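Protein LEC-6 (Caenorhabditis elegans, PDB 3VV1) is a galectin that binds galactose-containing saccharides, with a preference for those that also contain fucose. Local coordinates at the interface of chains A and B. Residues are numbered along the deposited sequence; one frame, centred on the assembly and turned at random. Chains: chain A/B, Protein LEC-6.

Contacts 1 and 2 adjoin along one short parallel pairing between the two LEC-6 copies, the centres of their C-alpha atoms about 7 Å apart. They share A:Ile22 and B:Val158. The N-terminal strand 22-23 of chain A lies against the edge of strand 35-40 of chain B: contact 1 covers the carbonyl side of A:Ile22 and the residues that follow, contact 2 its amide and most of its side-chain packing, part of which contact 1 shares. Together they show one chain's N-terminal segment adding to the partner's sheet. The interface lacks exact two-fold symmetry, and the structure alone does not show whether this pair forms in solution.

Contact 1: the interface of chains A and B. Residues chain A 22-24, 27; chain B 39-41, 158.
A:Ile22 and A:Ser23 run parallel to B:Val39 and B:Gln40, so that the N-terminal strand of one galectin copy extends the edge of strand 35-40 in the other. Two backbone bonds grip B:Gln40 from both ends: its amide N donates to A:Ile22 O at 3.0 Å, and its carbonyl O accepts from A:Phe24 N at 3.1 Å. The first is bent, with 136° at the hydrogen, and the second much straighter, at 165°.

The apolar contact centres on A:Phe24. B:Val158 sits over one face of the ring in a CH-pi contact, its CB 3.8 Å from the ring centroid and offset toward the rim on the CD2-CE2 side; the two side chains meet at about a right angle. B:Val39 approaches at CE1, while B:Gln40 O lies in the ring plane at the edge near CD1. A chi1 of -73° turns the ring away from its own carbonyl carbon, so that one face lies under B:Val158 while its CE1 rim meets B:Val39. Beside it, A:Ile22 CD1 packs on B:Val158 CG2 at 3.7 Å, and CB of A:Ser23 rests against the aliphatic CG of B:Gln40.

Waters add further polar links. Water 1 joins the carbonyls A:Ser23 O and B:Val158 O. The side-chain amide of B:Gln40 is engaged at both of its polar atoms, OE1 through water 2 to A:Ile22 O, and NE2 through water 3 to the A:Ser23 hydroxyl and the A:Glu27 carbonyl. Thus A:Ile22 O receives a backbone N-H and also contacts a water. Within chain A, weak hydrogen bonds link the A:Ser23 hydroxyl to the backbone N and O of A:Glu27, and water 3 lies 2.6 Å from A:Ser23 OG.

Contact 2: the interface of chains A and B. Residues chain A 22; chain B 23, 25-26, 28, 37-38, 158.
The edge of strand 35-40 and the N-terminal stretch of chain B flank an apolar site that takes up the side chain of A:Ile22, the first residue of strand 22-23 in the other chain. A:Ile22 N donates to B:Pro38 O at 3.1 Å; the bond is fairly straight at the hydrogen, 164°, although the donor is tilted from the carbonyl plane.

The two branches of the isoleucine meet different walls. With chi1 at 58°, CG1 lies between the backbone N and the carbonyl carbon, and the extended chi2 carries CD1 inward. There A:Ile22 CD1 meets B:Ile37 CG2 at 3.6 Å and CE1 of the B:Phe28 ring at 3.9 Å, with B:Val158 alongside. The CG2 methyl of A:Ile22 points to a different side, where it lies 3.4 Å from the carbonyl oxygen B:Arg25 O and also packs against B:Ser23 CB.

Internal bonds support that side. B:Ser23 OG accepts from B:Arg25 N at 2.9 Å, tying together the two residues that CG2 touches. The side-chain amide of B:Asn26 donates through ND2 to B:Val158 O at 3.0 Å, with the acceptor nearly in the amide plane, linking the loop to strand 155-159.

In chain B the site therefore joins the N-terminal loop, strand 27-29, strand 35-40 and the C-terminal strand 155-159, at an edge of the galectin beta-sandwich that faces chain A.

Contact 1: the interface of chains A and B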
loop_
_atom_site.group_PDB
_atom_site.type_symbol
_atom_site.label_atom_id
_atom_site.label_comp_id
_atom_site.label_asym_id
_atom_site.label_seq_id
_atom_site.Cartn_x
_atom_site.Cartn_y
_atom_site.Cartn_z
ATOM N N ILE A 22 -4.868 -2.357 1.189
ATOM C CA ILE A 22 -3.518 -1.782 1.201
ATOM C C ILE A 22 -2.873 -2.193 2.525
ATOM O O ILE A 22 -3.523 -2.754 3.428
ATOM C CB ILE A 22 -3.569 -0.217 1.052
ATOM C CG1 ILE A 22 -4.406 0.431 2.178
ATOM C CG2 ILE A 22 -4.052 0.183 -0.353
ATOM C CD1 ILE A 22 -4.561 1.968 2.068
ATOM N N SER A 23 -1.564 -1.996 2.588
ATOM C CA SER A 23 -0.773 -2.401 3.735
ATOM C C SER A 23 0.071 -1.265 4.301
ATOM O O SER A 23 0.700 -0.540 3.527
ATOM C CB SER A 23 0.147 -3.504 3.219
ATOM O OG SER A 23 1.185 -3.817 4.183
ATOM N N PHE A 24 0.139 -1.195 5.627
ATOM C CA PHE A 24 0.972 -0.181 6.313
ATOM C C PHE A 24 2.450 -0.428 6.041
ATOM O O PHE A 24 3.244 0.502 6.207
ATOM C CB PHE A 24 0.714 -0.189 7.808
ATOM C CG PHE A 24 -0.601 0.409 8.168
ATOM C CD1 PHE A 24 -1.737 -0.371 8.185
ATOM C CD2 PHE A 24 -0.707 1.773 8.533
ATOM C CE1 PHE A 24 -2.963 0.220 8.517
ATOM C CE2 PHE A 24 -1.920 2.354 8.840
ATOM C CZ PHE A 24 -3.071 1.576 8.902
ATOM N N GLU A 27 3.503 -4.344 1.732
ATOM C CA GLU A 27 3.961 -5.683 1.443
ATOM C C GLU A 27 2.858 -6.700 1.591
ATOM O O GLU A 27 2.036 -6.606 2.539
ATOM C CB GLU A 27 5.112 -6.053 2.355
ATOM C CG GLU A 27 5.734 -7.383 2.056
ATOM C CD GLU A 27 7.030 -7.503 2.824
ATOM O OE1 GLU A 27 7.074 -7.006 4.022
ATOM O OE2 GLU A 27 7.990 -8.049 2.187
ATOM N N VAL B 39 -7.453 -2.622 5.074
ATOM C CA VAL B 39 -6.019 -2.547 5.441
ATOM C C VAL B 39 -5.476 -3.823 6.063
ATOM O O VAL B 39 -6.256 -4.676 6.516
ATOM C CB VAL B 39 -5.728 -1.360 6.395
ATOM C CG1 VAL B 39 -6.165 -0.031 5.775
ATOM C CG2 VAL B 39 -6.433 -1.560 7.752
ATOM N N GLN B 40 -4.139 -3.931 6.072
ATOM C CA GLN B 40 -3.460 -4.930 6.876
ATOM C C GLN B 40 -2.159 -4.330 7.367
ATOM O O GLN B 40 -1.680 -3.324 6.841
ATOM C CB GLN B 40 -3.147 -6.201 6.054
ATOM C CG GLN B 40 -2.341 -5.958 4.791
ATOM C CD GLN B 40 -2.347 -7.166 3.894
ATOM O OE1 GLN B 40 -3.309 -7.449 3.133
ATOM N NE2 GLN B 40 -1.261 -7.897 3.965
ATOM N N GLY B 41 -1.560 -5.006 8.329
ATOM C CA GLY B 41 -0.233 -4.637 8.794
ATOM C C GLY B 41 -0.224 -3.524 9.800
ATOM O O GLY B 41 0.776 -2.796 9.898
ATOM N N VAL B 158 -1.091 5.306 4.340
ATOM C CA VAL B 158 -0.704 4.344 5.352
ATOM C C VAL B 158 0.788 4.035 5.190
ATOM O O VAL B 158 1.306 3.868 4.058
ATOM C CB VAL B 158 -1.622 3.061 5.315
ATOM C CG1 VAL B 158 -3.101 3.400 5.523
ATOM C CG2 VAL B 158 -1.441 2.291 4.020
HETATM O O HOH W 1 2.565 1.472 3.186
HETATM O O HOH W 2 -5.039 -5.201 2.887
HETATM O O HOH W 3 1.181 -6.230 5.164
#

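Contact 2: the interface of chains A and B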
loop_
_atom_site.group_PDB
_atom_site.type_symbol
_atom_site.label_atom_id
_atom_site.label_comp_id
_atom_site.label_asym_id
_atom_site.label_seq_id
_atom_site.Cartn_x
_atom_site.Cartn_y
_atom_site.Cartn_z
ATOM N N ILE A 22 -4.868 -2.357 1.189
ATOM C CA ILE A 22 -3.518 -1.782 1.201
ATOM C C ILE A 22 -2.873 -2.193 2.525
ATOM O O ILE A 22 -3.523 -2.754 3.428
ATOM C CB ILE A 22 -3.569 -0.217 1.052
ATOM C CG1 ILE A 22 -4.406 0.431 2.178
ATOM C CG2 ILE A 22 -4.052 0.183 -0.353
ATOM C CD1 ILE A 22 -4.561 1.968 2.068
ATOM N N SER B 23 -3.142 -3.878 -3.290
ATOM C CA SER B 23 -2.631 -2.692 -3.982
ATOM C C SER B 23 -1.458 -2.060 -3.272
ATOM O O SER B 23 -1.485 -1.992 -2.039
ATOM C CB SER B 23 -3.726 -1.617 -3.965
ATOM O OG SER B 23 -3.225 -0.461 -4.605
ATOM N N ARG B 25 -0.891 1.016 -3.726
ATOM C CA ARG B 25 -1.229 2.469 -3.656
ATOM C C ARG B 25 -1.601 2.833 -2.217
ATOM O O ARG B 25 -2.788 2.970 -1.841
ATOM C CB ARG B 25 -2.346 2.808 -4.654
ATOM C CG ARG B 25 -1.891 2.665 -6.110
ATOM C CD ARG B 25 -2.980 3.025 -7.111
ATOM N NE ARG B 25 -3.237 4.459 -6.966
ATOM C CZ ARG B 25 -4.313 5.129 -7.342
ATOM N NH1 ARG B 25 -5.300 4.553 -8.058
ATOM N NH2 ARG B 25 -4.355 6.442 -7.062
ATOM N N ASN B 26 -0.556 2.965 -1.387
ATOM C CA ASN B 26 -0.715 3.233 0.035
ATOM C C ASN B 26 -1.105 4.676 0.304
ATOM O O ASN B 26 -1.358 5.001 1.468
ATOM C CB ASN B 26 0.589 2.868 0.779
ATOM C CG ASN B 26 1.744 3.742 0.352
ATOM O OD1 ASN B 26 2.106 3.789 -0.802
ATOM N ND2 ASN B 26 2.256 4.534 1.281
ATOM N N PHE B 28 -3.647 7.805 -1.378
ATOM C CA PHE B 28 -4.647 8.109 -2.405
ATOM C C PHE B 28 -5.336 9.403 -2.042
ATOM O O PHE B 28 -5.294 9.852 -0.861
ATOM C CB PHE B 28 -5.601 6.906 -2.635
ATOM C CG PHE B 28 -6.352 6.435 -1.404
ATOM C CD1 PHE B 28 -5.766 5.531 -0.496
ATOM C CD2 PHE B 28 -7.623 6.930 -1.130
ATOM C CE1 PHE B 28 -6.482 5.102 0.658
ATOM C CE2 PHE B 28 -8.334 6.508 -0.001
ATOM C CZ PHE B 28 -7.751 5.631 0.903
ATOM N N ILE B 37 -11.657 1.765 3.933
ATOM C CA ILE B 37 -10.283 1.478 3.523
ATOM C C ILE B 37 -9.917 0.099 4.116
ATOM O O ILE B 37 -9.615 0.019 5.316
ATOM C CB ILE B 37 -9.253 2.500 4.049
ATOM C CG1 ILE B 37 -9.702 3.982 3.836
ATOM C CG2 ILE B 37 -7.876 2.198 3.351
ATOM C CD1 ILE B 37 -8.752 4.998 4.451
ATOM N N PRO B 38 -9.966 -0.983 3.322
ATOM C CA PRO B 38 -9.445 -2.311 3.776
ATOM C C PRO B 38 -7.923 -2.190 3.917
ATOM O O PRO B 38 -7.242 -1.693 3.003
ATOM C CB PRO B 38 -9.826 -3.260 2.671
ATOM C CG PRO B 38 -10.854 -2.552 1.865
ATOM C CD PRO B 38 -10.600 -1.074 2.006
ATOM N N VAL B 158 -1.091 5.306 4.340
ATOM C CA VAL B 158 -0.704 4.344 5.352
ATOM C C VAL B 158 0.788 4.035 5.190
ATOM O O VAL B 158 1.306 3.868 4.058
ATOM C CB VAL B 158 -1.622 3.061 5.315
ATOM C CG1 VAL B 158 -3.101 3.400 5.523
ATOM C CG2 VAL B 158 -1.441 2.291 4.020
#